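Local structure of uncharacterized metal-dependent hydrolase (Pyrococcus furiosus, 3ICJ) at residues A[65-70]-A[75-80]; A[117-122]-A[126-131]; A[250-255]-A[265-270]; A[403-408]-A[416-421]. The protein probably acts as a zinc-dependent hydrolase of the amidohydrolase family, cleaving carbon-nitrogen bonds other than peptide bonds, with a natural substrate not yet identified. One frame throughout, in Å; residues are numbered along the deposited sequence. Where two conformers were deposited one is given.

Contact 1 (A[65-70]-A[75-80])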
loop_
_atom_site.group_PDB
_atom_site.type_symbol
_atom_site.label_atom_id
_atom_site.label_comp_id
_atom_site.label_asym_id
_atom_site.label_seq_id
_atom_site.Cartn_x
_atom_site.Cartn_y
_atom_site.Cartn_z
ATOM N N VAL A 65 -3.401 -24.615 8.570
ATOM C CA VAL A 65 -2.515 -25.309 9.493
ATOM C C VAL A 65 -3.349 -26.322 10.279
ATOM O O VAL A 65 -4.364 -25.980 10.876
ATOM C CB VAL A 65 -1.786 -24.321 10.453
ATOM C CG1 VAL A 65 -1.011 -25.073 11.551
ATOM C CG2 VAL A 65 -0.854 -23.384 9.664
ATOM N N LEU A 66 -2.899 -27.568 10.256
ATOM C CA LEU A 66 -3.583 -28.677 10.901
ATOM C C LEU A 66 -2.962 -28.943 12.275
ATOM O O LEU A 66 -3.662 -29.277 13.242
ATOM C CB LEU A 66 -3.444 -29.933 10.021
ATOM C CG LEU A 66 -4.051 -31.193 10.645
ATOM C CD1 LEU A 66 -5.562 -31.040 10.670
ATOM C CD2 LEU A 66 -3.647 -32.434 9.939
ATOM N N TYR A 67 -1.637 -28.809 12.336
ATOM C CA TYR A 67 -0.857 -29.098 13.537
ATOM C C TYR A 67 0.412 -28.232 13.531
ATOM O O TYR A 67 1.090 -28.104 12.511
ATOM C CB TYR A 67 -0.500 -30.618 13.597
ATOM C CG TYR A 67 0.416 -30.985 14.744
ATOM C CD1 TYR A 67 -0.087 -31.152 16.038
ATOM C CD2 TYR A 67 1.791 -31.115 14.546
ATOM C CE1 TYR A 67 0.767 -31.450 17.098
ATOM C CE2 TYR A 67 2.645 -31.419 15.587
ATOM C CZ TYR A 67 2.135 -31.578 16.861
ATOM O OH TYR A 67 2.998 -31.884 17.899
ATOM N N ALA A 68 0.732 -27.666 14.689
ATOM C CA ALA A 68 2.010 -26.992 14.923
ATOM C C ALA A 68 2.597 -27.523 16.238
ATOM O O ALA A 68 1.960 -27.407 17.290
ATOM C CB ALA A 68 1.791 -25.468 14.996
ATOM N N GLY A 69 3.777 -28.154 16.180
ATOM C CA GLY A 69 4.366 -28.786 17.379
ATOM C C GLY A 69 5.642 -29.529 17.051
ATOM O O GLY A 69 6.431 -29.059 16.226
ATOM N N ASP A 70 5.824 -30.686 17.697
ATOM C CA ASP A 70 6.991 -31.579 17.510
ATOM C C ASP A 70 7.138 -32.066 16.074
ATOM O O ASP A 70 6.167 -32.526 15.464
ATOM C CB ASP A 70 6.892 -32.832 18.403
ATOM C CG ASP A 70 6.720 -32.505 19.878
ATOM O OD1 ASP A 70 7.421 -31.600 20.380
ATOM O OD2 ASP A 70 5.893 -33.174 20.541
ATOM N N LEU A 75 5.647 -35.617 11.572
ATOM C CA LEU A 75 6.070 -36.681 10.674
ATOM C C LEU A 75 5.095 -37.864 10.745
ATOM O O LEU A 75 4.677 -38.401 9.712
ATOM C CB LEU A 75 7.511 -37.092 10.989
ATOM C CG LEU A 75 8.131 -38.249 10.211
ATOM C CD1 LEU A 75 8.018 -38.041 8.702
ATOM C CD2 LEU A 75 9.592 -38.434 10.614
ATOM N N ARG A 76 4.715 -38.236 11.965
ATOM C CA ARG A 76 3.810 -39.359 12.197
ATOM C C ARG A 76 2.407 -39.085 11.624
ATOM O O ARG A 76 1.787 -39.990 11.085
ATOM C CB ARG A 76 3.740 -39.674 13.697
ATOM C CG ARG A 76 3.061 -40.981 14.072
ATOM C CD ARG A 76 3.997 -42.184 13.999
ATOM N NE ARG A 76 3.710 -43.024 12.840
ATOM C CZ ARG A 76 2.768 -43.967 12.806
ATOM N NH1 ARG A 76 2.595 -44.683 11.699
ATOM N NH2 ARG A 76 1.995 -44.195 13.869
ATOM N N ILE A 77 1.917 -37.850 11.757
ATOM C CA ILE A 77 0.605 -37.483 11.195
ATOM C C ILE A 77 0.589 -37.656 9.664
ATOM O O ILE A 77 -0.325 -38.283 9.097
ATOM C CB ILE A 77 0.169 -36.053 11.612
ATOM C CG1 ILE A 77 -0.096 -35.998 13.119
ATOM C CG2 ILE A 77 -1.101 -35.608 10.841
ATOM C CD1 ILE A 77 -0.423 -34.581 13.673
ATOM N N ALA A 78 1.631 -37.144 9.016
ATOM C CA ALA A 78 1.770 -37.214 7.566
ATOM C C ALA A 78 2.015 -38.633 7.060
ATOM O O ALA A 78 1.582 -38.987 5.953
ATOM C CB ALA A 78 2.874 -36.288 7.107
ATOM N N GLU A 79 2.693 -39.447 7.873
ATOM C CA GLU A 79 2.855 -40.861 7.562
ATOM C C GLU A 79 1.500 -41.574 7.572
ATOM O O GLU A 79 1.213 -42.356 6.682
ATOM C CB GLU A 79 3.805 -41.540 8.541
ATOM C CG GLU A 79 5.271 -41.287 8.267
ATOM C CD GLU A 79 6.176 -41.783 9.398
ATOM O OE1 GLU A 79 5.681 -42.365 10.400
ATOM O OE2 GLU A 79 7.398 -41.579 9.278
ATOM N N LEU A 80 0.664 -41.280 8.564
ATOM C CA LEU A 80 -0.640 -41.940 8.676
ATOM C C LEU A 80 -1.633 -41.517 7.599
ATOM O O LEU A 80 -2.420 -42.333 7.121
ATOM C CB LEU A 80 -1.254 -41.708 10.056
ATOM C CG LEU A 80 -0.587 -42.367 11.262
ATOM C CD1 LEU A 80 -1.145 -41.723 12.499
ATOM C CD2 LEU A 80 -0.785 -43.883 11.289
#

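Contact 2 (A[117-122]-A[126-131])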
loop_
_atom_site.group_PDB
_atom_site.type_symbol
_atom_site.label_atom_id
_atom_site.label_comp_id
_atom_site.label_asym_id
_atom_site.label_seq_id
_atom_site.Cartn_x
_atom_site.Cartn_y
_atom_site.Cartn_z
ATOM N N ARG A 117 16.078 7.859 -15.402
ATOM C CA ARG A 117 16.951 8.541 -14.440
ATOM C C ARG A 117 18.407 8.515 -14.912
ATOM O O ARG A 117 18.916 7.464 -15.308
ATOM C CB ARG A 117 16.828 7.911 -13.045
ATOM C CG ARG A 117 15.504 8.196 -12.344
ATOM C CD ARG A 117 15.378 7.411 -11.054
ATOM N NE ARG A 117 15.136 5.987 -11.291
ATOM C CZ ARG A 117 15.266 5.036 -10.370
ATOM N NH1 ARG A 117 15.642 5.346 -9.134
ATOM N NH2 ARG A 117 15.024 3.767 -10.684
ATOM N N GLY A 118 19.058 9.676 -14.884
ATOM C CA GLY A 118 20.464 9.793 -15.273
ATOM C C GLY A 118 20.742 9.818 -16.770
ATOM O O GLY A 118 21.891 9.643 -17.185
ATOM N N VAL A 119 19.702 10.034 -17.581
ATOM C CA VAL A 119 19.841 10.150 -19.044
ATOM C C VAL A 119 20.514 11.478 -19.421
ATOM O O VAL A 119 20.053 12.552 -19.017
ATOM C CB VAL A 119 18.473 10.015 -19.771
ATOM C CG1 VAL A 119 18.605 10.345 -21.223
ATOM C CG2 VAL A 119 17.937 8.617 -19.643
ATOM N N LYS A 120 21.589 11.396 -20.204
ATOM C CA LYS A 120 22.462 12.547 -20.448
ATOM C C LYS A 120 22.140 13.386 -21.691
ATOM O O LYS A 120 22.586 14.533 -21.796
ATOM C CB LYS A 120 23.930 12.107 -20.468
ATOM C CG LYS A 120 24.421 11.455 -19.172
ATOM C CD LYS A 120 24.324 12.404 -17.986
ATOM C CE LYS A 120 24.776 11.729 -16.708
ATOM N NZ LYS A 120 24.202 12.463 -15.549
ATOM N N SER A 121 21.385 12.822 -22.633
ATOM C CA SER A 121 21.046 13.544 -23.865
ATOM C C SER A 121 19.664 13.160 -24.380
ATOM O O SER A 121 19.155 12.086 -24.055
ATOM C CB SER A 121 22.112 13.316 -24.957
ATOM O OG SER A 121 22.004 12.030 -25.557
ATOM N N MET A 122 19.070 14.038 -25.189
ATOM C CA MET A 122 17.764 13.767 -25.809
ATOM C C MET A 122 17.785 12.534 -26.729
ATOM O O MET A 122 16.774 11.845 -26.864
ATOM C CB MET A 122 17.234 15.005 -26.556
ATOM C CG MET A 122 15.688 15.062 -26.690
ATOM S SD MET A 122 14.804 15.162 -25.120
ATOM C CE MET A 122 15.620 16.577 -24.369
ATOM N N VAL A 126 15.319 9.422 -26.125
ATOM C CA VAL A 126 14.504 8.904 -27.230
ATOM C C VAL A 126 14.717 7.387 -27.457
ATOM O O VAL A 126 13.736 6.651 -27.645
ATOM C CB VAL A 126 14.693 9.760 -28.536
ATOM C CG1 VAL A 126 14.237 9.021 -29.797
ATOM C CG2 VAL A 126 13.952 11.085 -28.410
ATOM N N GLU A 127 15.976 6.933 -27.391
ATOM C CA GLU A 127 16.320 5.493 -27.472
ATOM C C GLU A 127 15.704 4.641 -26.367
ATOM O O GLU A 127 15.234 3.527 -26.626
ATOM C CB GLU A 127 17.845 5.265 -27.476
ATOM C CG GLU A 127 18.419 4.773 -28.798
ATOM C CD GLU A 127 18.754 5.902 -29.761
ATOM O OE1 GLU A 127 17.822 6.607 -30.219
ATOM O OE2 GLU A 127 19.956 6.075 -30.071
ATOM N N ARG A 128 15.726 5.158 -25.139
ATOM C CA ARG A 128 15.200 4.423 -23.988
ATOM C C ARG A 128 13.679 4.314 -24.049
ATOM O O ARG A 128 13.125 3.265 -23.727
ATOM C CB ARG A 128 15.653 5.061 -22.672
ATOM C CG ARG A 128 17.147 4.940 -22.407
ATOM C CD ARG A 128 17.482 3.898 -21.355
ATOM N NE ARG A 128 17.420 4.466 -20.009
ATOM C CZ ARG A 128 18.427 5.096 -19.405
ATOM N NH1 ARG A 128 18.253 5.571 -18.180
ATOM N NH2 ARG A 128 19.602 5.254 -20.013
ATOM N N VAL A 129 13.023 5.389 -24.492
ATOM C CA VAL A 129 11.569 5.417 -24.666
ATOM C C VAL A 129 11.138 4.435 -25.767
ATOM O O VAL A 129 10.197 3.661 -25.571
ATOM C CB VAL A 129 11.021 6.861 -24.920
ATOM C CG1 VAL A 129 9.515 6.860 -25.103
ATOM C CG2 VAL A 129 11.345 7.763 -23.765
ATOM N N LYS A 130 11.861 4.433 -26.888
ATOM C CA LYS A 130 11.585 3.515 -28.005
ATOM C C LYS A 130 11.654 2.041 -27.608
ATOM O O LYS A 130 10.982 1.211 -28.219
ATOM C CB LYS A 130 12.529 3.773 -29.186
ATOM C CG LYS A 130 12.046 4.819 -30.182
ATOM C CD LYS A 130 13.110 5.062 -31.247
ATOM C CE LYS A 130 12.710 6.173 -32.211
ATOM N NZ LYS A 130 13.816 6.519 -33.157
ATOM N N LYS A 131 12.458 1.726 -26.588
ATOM C CA LYS A 131 12.594 0.352 -26.081
ATOM C C LYS A 131 11.483 -0.077 -25.110
ATOM O O LYS A 131 11.576 -1.148 -24.514
ATOM C CB LYS A 131 13.962 0.140 -25.419
ATOM C CG LYS A 131 15.124 0.017 -26.373
ATOM C CD LYS A 131 16.370 -0.454 -25.633
ATOM C CE LYS A 131 17.408 -1.033 -26.579
ATOM N NZ LYS A 131 18.073 0.034 -27.378
#

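Contact 3 (A[250-255]-A[265-270])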
loop_
_atom_site.group_PDB
_atom_site.type_symbol
_atom_site.label_atom_id
_atom_site.label_comp_id
_atom_site.label_asym_id
_atom_site.label_seq_id
_atom_site.Cartn_x
_atom_site.Cartn_y
_atom_site.Cartn_z
ATOM N N LYS A 250 -13.031 -4.394 -11.938
ATOM C CA LYS A 250 -13.359 -5.256 -13.081
ATOM C C LYS A 250 -12.214 -6.228 -13.370
ATOM O O LYS A 250 -12.458 -7.400 -13.648
ATOM C CB LYS A 250 -13.667 -4.445 -14.349
ATOM C CG LYS A 250 -15.021 -3.754 -14.414
ATOM C CD LYS A 250 -15.252 -3.254 -15.847
ATOM C CE LYS A 250 -16.597 -2.535 -16.021
ATOM N NZ LYS A 250 -16.840 -1.617 -14.871
ATOM N N ALA A 251 -10.968 -5.749 -13.257
ATOM C CA ALA A 251 -9.787 -6.605 -13.427
ATOM C C ALA A 251 -9.635 -7.666 -12.333
ATOM O O ALA A 251 -9.253 -8.795 -12.623
ATOM C CB ALA A 251 -8.501 -5.747 -13.505
ATOM N N LEU A 252 -9.894 -7.290 -11.081
ATOM C CA LEU A 252 -9.797 -8.226 -9.964
ATOM C C LEU A 252 -10.839 -9.357 -10.021
ATOM O O LEU A 252 -10.488 -10.509 -9.758
ATOM C CB LEU A 252 -9.900 -7.482 -8.611
ATOM C CG LEU A 252 -8.700 -6.626 -8.149
ATOM C CD1 LEU A 252 -9.090 -5.815 -6.940
ATOM C CD2 LEU A 252 -7.455 -7.481 -7.805
ATOM N N PHE A 253 -12.096 -9.045 -10.358
ATOM C CA PHE A 253 -13.140 -10.093 -10.516
ATOM C C PHE A 253 -12.711 -11.054 -11.627
ATOM O O PHE A 253 -12.870 -12.273 -11.509
ATOM C CB PHE A 253 -14.496 -9.503 -10.915
ATOM C CG PHE A 253 -15.280 -8.875 -9.781
ATOM C CD1 PHE A 253 -15.451 -9.528 -8.565
ATOM C CD2 PHE A 253 -15.918 -7.658 -9.965
ATOM C CE1 PHE A 253 -16.212 -8.940 -7.534
ATOM C CE2 PHE A 253 -16.674 -7.076 -8.950
ATOM C CZ PHE A 253 -16.822 -7.716 -7.733
ATOM N N GLU A 254 -12.167 -10.503 -12.703
ATOM C CA GLU A 254 -11.733 -11.351 -13.841
ATOM C C GLU A 254 -10.547 -12.263 -13.479
ATOM O O GLU A 254 -10.580 -13.483 -13.729
ATOM C CB GLU A 254 -11.438 -10.503 -15.077
ATOM C CG GLU A 254 -11.261 -11.316 -16.359
ATOM C CD GLU A 254 -11.371 -10.482 -17.621
ATOM O OE1 GLU A 254 -10.560 -10.700 -18.554
ATOM O OE2 GLU A 254 -12.281 -9.634 -17.702
ATOM N N LEU A 255 -9.519 -11.690 -12.856
ATOM C CA LEU A 255 -8.388 -12.480 -12.372
ATOM C C LEU A 255 -8.797 -13.591 -11.390
ATOM O O LEU A 255 -8.315 -14.731 -11.520
ATOM C CB LEU A 255 -7.288 -11.578 -11.769
ATOM C CG LEU A 255 -6.506 -10.679 -12.739
ATOM C CD1 LEU A 255 -5.715 -9.573 -11.985
ATOM C CD2 LEU A 255 -5.592 -11.470 -13.669
ATOM N N VAL A 265 -6.203 -10.676 -1.471
ATOM C CA VAL A 265 -6.362 -9.271 -1.862
ATOM C C VAL A 265 -7.605 -8.766 -1.152
ATOM O O VAL A 265 -8.710 -9.229 -1.419
ATOM C CB VAL A 265 -6.526 -9.101 -3.388
ATOM C CG1 VAL A 265 -6.835 -7.626 -3.747
ATOM C CG2 VAL A 265 -5.298 -9.601 -4.153
ATOM N N PHE A 266 -7.411 -7.864 -0.198
ATOM C CA PHE A 266 -8.537 -7.287 0.525
ATOM C C PHE A 266 -8.795 -5.902 -0.070
ATOM O O PHE A 266 -8.053 -4.960 0.187
ATOM C CB PHE A 266 -8.268 -7.236 2.037
ATOM C CG PHE A 266 -8.115 -8.594 2.669
ATOM C CD1 PHE A 266 -9.201 -9.218 3.301
ATOM C CD2 PHE A 266 -6.890 -9.249 2.634
ATOM C CE1 PHE A 266 -9.066 -10.491 3.888
ATOM C CE2 PHE A 266 -6.741 -10.533 3.188
ATOM C CZ PHE A 266 -7.822 -11.154 3.828
ATOM N N ALA A 267 -9.833 -5.803 -0.895
ATOM C CA ALA A 267 -10.046 -4.619 -1.727
ATOM C C ALA A 267 -10.831 -3.557 -0.976
ATOM O O ALA A 267 -11.902 -3.843 -0.437
ATOM C CB ALA A 267 -10.766 -5.017 -3.037
ATOM N N TYR A 268 -10.273 -2.353 -0.898
ATOM C CA TYR A 268 -10.972 -1.216 -0.285
ATOM C C TYR A 268 -11.312 -0.272 -1.430
ATOM O O TYR A 268 -10.433 0.394 -1.983
ATOM C CB TYR A 268 -10.110 -0.517 0.775
ATOM C CG TYR A 268 -10.111 -1.231 2.119
ATOM C CD1 TYR A 268 -9.512 -2.482 2.267
ATOM C CD2 TYR A 268 -10.719 -0.661 3.229
ATOM C CE1 TYR A 268 -9.500 -3.148 3.489
ATOM C CE2 TYR A 268 -10.734 -1.324 4.475
ATOM C CZ TYR A 268 -10.117 -2.568 4.589
ATOM O OH TYR A 268 -10.123 -3.232 5.781
ATOM N N LEU A 269 -12.595 -0.239 -1.776
ATOM C CA LEU A 269 -13.073 0.385 -3.017
ATOM C C LEU A 269 -13.166 1.895 -2.904
ATOM O O LEU A 269 -13.391 2.417 -1.814
ATOM C CB LEU A 269 -14.468 -0.163 -3.377
ATOM C CG LEU A 269 -14.724 -1.677 -3.465
ATOM C CD1 LEU A 269 -16.070 -1.997 -4.120
ATOM C CD2 LEU A 269 -13.629 -2.341 -4.211
ATOM N N SER A 270 -12.998 2.605 -4.022
ATOM C CA SER A 270 -13.362 4.018 -4.059
ATOM C C SER A 270 -14.892 4.159 -3.875
ATOM O O SER A 270 -15.664 3.277 -4.316
ATOM C CB SER A 270 -12.877 4.684 -5.352
ATOM O OG SER A 270 -13.802 4.517 -6.403
#

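Contact 4 (A[403-408]-A[416-421])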
loop_
_atom_site.group_PDB
_atom_site.type_symbol
_atom_site.label_atom_id
_atom_site.label_comp_id
_atom_site.label_asym_id
_atom_site.label_seq_id
_atom_site.Cartn_x
_atom_site.Cartn_y
_atom_site.Cartn_z
ATOM N N TRP A 403 12.775 13.057 5.508
ATOM C CA TRP A 403 13.816 13.727 6.297
ATOM C C TRP A 403 13.413 15.174 6.642
ATOM O O TRP A 403 13.953 15.777 7.566
ATOM C CB TRP A 403 15.158 13.711 5.531
ATOM C CG TRP A 403 15.072 14.392 4.167
ATOM C CD1 TRP A 403 14.846 13.781 2.966
ATOM C CD2 TRP A 403 15.184 15.807 3.880
ATOM N NE1 TRP A 403 14.805 14.712 1.956
ATOM C CE2 TRP A 403 15.009 15.963 2.484
ATOM C CE3 TRP A 403 15.415 16.949 4.664
ATOM C CZ2 TRP A 403 15.060 17.216 1.851
ATOM C CZ3 TRP A 403 15.454 18.197 4.035
ATOM C CH2 TRP A 403 15.285 18.317 2.641
ATOM N N TRP A 404 12.464 15.718 5.880
ATOM C CA TRP A 404 12.031 17.108 5.997
ATOM C C TRP A 404 10.909 17.353 7.018
ATOM O O TRP A 404 10.337 18.451 7.054
ATOM C CB TRP A 404 11.620 17.624 4.604
ATOM C CG TRP A 404 10.897 16.592 3.791
ATOM C CD1 TRP A 404 11.352 15.964 2.662
ATOM C CD2 TRP A 404 9.599 16.042 4.062
ATOM N NE1 TRP A 404 10.412 15.066 2.216
ATOM C CE2 TRP A 404 9.328 15.094 3.056
ATOM C CE3 TRP A 404 8.636 16.265 5.056
ATOM C CZ2 TRP A 404 8.130 14.358 3.019
ATOM C CZ3 TRP A 404 7.460 15.542 5.025
ATOM C CH2 TRP A 404 7.214 14.598 4.010
ATOM N N ILE A 405 10.589 16.342 7.834
ATOM C CA ILE A 405 9.507 16.447 8.843
ATOM C C ILE A 405 9.674 17.634 9.795
ATOM O O ILE A 405 8.734 18.427 9.963
ATOM C CB ILE A 405 9.320 15.140 9.664
ATOM C CG1 ILE A 405 8.629 14.067 8.819
ATOM C CG2 ILE A 405 8.485 15.397 10.971
ATOM C CD1 ILE A 405 7.122 13.993 8.995
ATOM N N VAL A 406 10.865 17.770 10.387
ATOM C CA VAL A 406 11.150 18.908 11.269
ATOM C C VAL A 406 11.008 20.257 10.540
ATOM O O VAL A 406 10.470 21.191 11.102
ATOM C CB VAL A 406 12.513 18.776 12.013
ATOM C CG1 VAL A 406 12.878 20.074 12.759
ATOM C CG2 VAL A 406 12.460 17.613 13.003
ATOM N N ASN A 407 11.444 20.333 9.284
ATOM C CA ASN A 407 11.239 21.533 8.481
ATOM C C ASN A 407 9.762 21.910 8.330
ATOM O O ASN A 407 9.431 23.086 8.414
ATOM C CB ASN A 407 11.895 21.431 7.094
ATOM C CG ASN A 407 13.409 21.394 7.156
ATOM O OD1 ASN A 407 14.014 21.728 8.178
ATOM N ND2 ASN A 407 14.029 20.976 6.055
ATOM N N ARG A 408 8.892 20.917 8.131
ATOM C CA ARG A 408 7.445 21.166 7.933
ATOM C C ARG A 408 6.706 21.583 9.191
ATOM O O ARG A 408 5.846 22.463 9.141
ATOM C CB ARG A 408 6.731 19.926 7.359
ATOM C CG ARG A 408 7.182 19.514 5.968
ATOM C CD ARG A 408 6.706 20.507 4.898
ATOM N NE ARG A 408 7.011 19.999 3.566
ATOM C CZ ARG A 408 8.193 20.137 2.962
ATOM N NH1 ARG A 408 8.382 19.626 1.752
ATOM N NH2 ARG A 408 9.194 20.764 3.576
ATOM N N TRP A 416 5.228 14.285 17.452
ATOM C CA TRP A 416 3.987 13.589 17.110
ATOM C C TRP A 416 4.168 12.559 15.997
ATOM O O TRP A 416 3.277 11.746 15.749
ATOM C CB TRP A 416 2.919 14.604 16.669
ATOM C CG TRP A 416 2.561 15.673 17.709
ATOM C CD1 TRP A 416 2.793 15.632 19.060
ATOM C CD2 TRP A 416 1.866 16.912 17.460
ATOM N NE1 TRP A 416 2.310 16.778 19.659
ATOM C CE2 TRP A 416 1.727 17.573 18.703
ATOM C CE3 TRP A 416 1.340 17.520 16.303
ATOM C CZ2 TRP A 416 1.092 18.825 18.830
ATOM C CZ3 TRP A 416 0.702 18.770 16.430
ATOM C CH2 TRP A 416 0.594 19.407 17.688
ATOM N N ALA A 417 5.314 12.591 15.323
ATOM C CA ALA A 417 5.464 11.872 14.061
ATOM C C ALA A 417 5.845 10.404 14.189
ATOM O O ALA A 417 6.796 10.073 14.901
ATOM C CB ALA A 417 6.464 12.588 13.152
ATOM N N TYR A 418 5.118 9.549 13.457
ATOM C CA TYR A 418 5.457 8.120 13.272
ATOM C C TYR A 418 5.729 7.403 14.587
ATOM O O TYR A 418 6.790 6.775 14.802
ATOM C CB TYR A 418 6.604 7.934 12.253
ATOM C CG TYR A 418 6.357 8.647 10.937
ATOM C CD1 TYR A 418 5.163 8.449 10.220
ATOM C CD2 TYR A 418 7.302 9.527 10.409
ATOM C CE1 TYR A 418 4.926 9.122 9.008
ATOM C CE2 TYR A 418 7.077 10.195 9.189
ATOM C CZ TYR A 418 5.885 9.987 8.499
ATOM O OH TYR A 418 5.657 10.643 7.294
ATOM N N ARG A 419 4.734 7.508 15.461
ATOM C CA ARG A 419 4.828 7.025 16.833
ATOM C C ARG A 419 4.494 5.532 16.903
ATOM O O ARG A 419 3.525 5.131 17.548
ATOM C CB ARG A 419 3.875 7.845 17.711
ATOM C CG ARG A 419 4.244 9.313 17.762
ATOM C CD ARG A 419 3.325 10.099 18.709
ATOM N NE ARG A 419 3.570 9.814 20.124
ATOM C CZ ARG A 419 2.979 10.476 21.115
ATOM N NH1 ARG A 419 2.102 11.445 20.842
ATOM N NH2 ARG A 419 3.248 10.177 22.381
ATOM N N LEU A 420 5.315 4.720 16.233
ATOM C CA LEU A 420 5.044 3.307 16.014
ATOM C C LEU A 420 4.884 2.542 17.314
ATOM O O LEU A 420 3.938 1.769 17.466
ATOM C CB LEU A 420 6.153 2.664 15.157
ATOM C CG LEU A 420 6.486 3.357 13.827
ATOM C CD1 LEU A 420 7.508 2.551 13.031
ATOM C CD2 LEU A 420 5.248 3.585 12.991
ATOM N N LYS A 421 5.806 2.767 18.249
ATOM C CA LYS A 421 5.784 2.049 19.522
ATOM C C LYS A 421 4.539 2.430 20.344
ATOM O O LYS A 421 3.841 1.556 20.862
ATOM C CB LYS A 421 7.088 2.296 20.296
ATOM C CG LYS A 421 7.096 1.806 21.745
ATOM C CD LYS A 421 7.050 0.292 21.808
ATOM C CE LYS A 421 7.332 -0.218 23.212
ATOM N NZ LYS A 421 6.633 -1.509 23.428
#

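Contact 1 (A[65-70]-A[75-80])
A classic beta bulge, formed by L66 and Y67 opposite V59, is where strand 64-69 meets helix 71-81, and both bulge residues turn a side chain toward I77. The strand is outermost in a four-stranded mixed sheet, and the backbone of V65 also pairs with G489 and F490 from near the C-terminal end, consistent with the small beta domain that accompanies the barrel in amidohydrolases. I77 does the work from the helix side. Its extended chi2 (175°) carries CD1 out over one face of the Y67 ring, a CH-pi contact with CD1 4.3 Å from the ring centroid and 27° off the normal. The methyl sits near the root of the ring, since I77 CD1 is 3.8 Å from Y67 CG. The other branch of I77, CG2, brushes CD2 of L66 at 4.2 Å, and M37 of strand 37-41 touches both L66 and I77. This apolar, surface-lying contact joins the bulged edge strand to the helix that follows it. With Y67 CG anti to the backbone N (chi1 175°), the ring runs toward the strand end, past G69, where its OH accepts a weak hydrogen bond of 3.1 Å from D70 N.

Contact 2 (A[117-122]-A[126-131])
R128 projects from helix 122-130 toward V119, in the loop that leads into the same helix; S121 is the N-cap residue of that helix, its OG making a weak bond to E124 N. The arginine starts with CG anti to its own carbonyl carbon (chi1 -68°), and bends at chi2 and chi3 turn the chain so that the guanidinium slips under the V119 methyl. CB, CG and CD carry the chain across toward the loop; beyond them NE donates to the backbone O of D115. R128 CZ then passes 3.6 Å from V119 CG2, a methyl that rests over one guanidinium face, off-centre toward the rim. NH1 comes closest to it, with V119 CG2 and R128 NH1 3.4 Å apart, while R117 O lies at the guanidinium edge, near its plane, 3.5 Å from R128 NH1. NH2 forms a salt bridge with E124, one turn earlier in the helix. Bonds to strand 114-115 (D115 O) and to its own helix (E124) fix the rotation of the group, while V119 covers part of one face. A leucine in its place would probably leave the E124 carboxylate without its partner and the D115 carbonyl without this donor. At the other end, the first helical turn closes through V126 N to M122 O (2.9 Å, 161° at the hydrogen), and V126 CG2 lies 3.3 Å from the same M122 O.

Contact 3 (A[250-255]-A[265-270])
No flat group lies between L252 and its partners V265 and A267, because the rings of strand 264-269 belong to the residues that alternate with them. F266 meets W293 edge-to-face, and the Y268 ring, with F266 O in plane at its edge, makes a cation-pi contact with R370 and hydrogen-bonds D344 through its OH. Their neighbours V265 and A267 point toward the helix instead. The three elements, strand 236-244, helix 246-257 and strand 264-269, form a beta-alpha-beta unit, as expected of the barrel of an amidohydrolase. L252 bridges helix and strand by its two methyls: CD2 is 4.1 Å from V265 CG1, and CD1 is 4.3 Å from A267 CB. V265 offers CG1 by holding it anti to the backbone N (chi1 174°). F241 of the parallel neighbouring strand touches both L252 and V265, widening the apolar patch. With buried carbon meeting buried carbon and no polar pairing between the segments, helix and strand are joined here by van der Waals contact alone, which is consistent with a hydrophobic contribution.

Contact 4 (A[403-408]-A[416-421])
Apolar contacts carry the meeting of I405 with A417 and Y418, each branch of the isoleucine taking one partner. I405 CG2 packs on A417 CB at 4.1 Å. The longer branch, turned by an unusual chi2 of -95°, brings I405 CD1 to 3.8 Å from Y418 CE2, approaching the ring obliquely, and to 4.0 Å from Y418 OH. With an alanine in place of the isoleucine both branches go, which would probably open a gap beside the Y418 ring and leave A417 CB without its methyl neighbour. I405 opens helix 405-413, with W404 as N-cap; R419 is both the centre of an inverse gamma turn and the N-cap of helix 420-426. Both helices belong to the connection between parallel strands 391-394 and 429-431. L303 also touches I405, while I399 and V454 touch Y418. The polar bonds run to residues outside the two segments: Y418 OH hydrogen-bonds D402, and the Y418 backbone bonds S375. The tyrosine side chain lies about 6 Å from that of H373, a zinc ligand.

In the fold
From the N terminus the four contacts follow one another in series, none enclosing or crossing another. Contact 1 closes first, within the small beta domain, over the start of helix 71-81. Contact 2 closes a short turn at the beginning of helix 122-130, which borders a separate six-stranded sheet; the centres of these two contacts are 56 Å apart. Contact 3 spans the link from helix 246-257 to the next parallel strand. Contact 4 brings the start of helix 405-413 against the turn that leads into helix 420-426, closing a loop that holds the rest of the first helix. Contacts 3 and 4 lie on opposite sides of the chain's centre, while contacts 1 and 2 are peripheral.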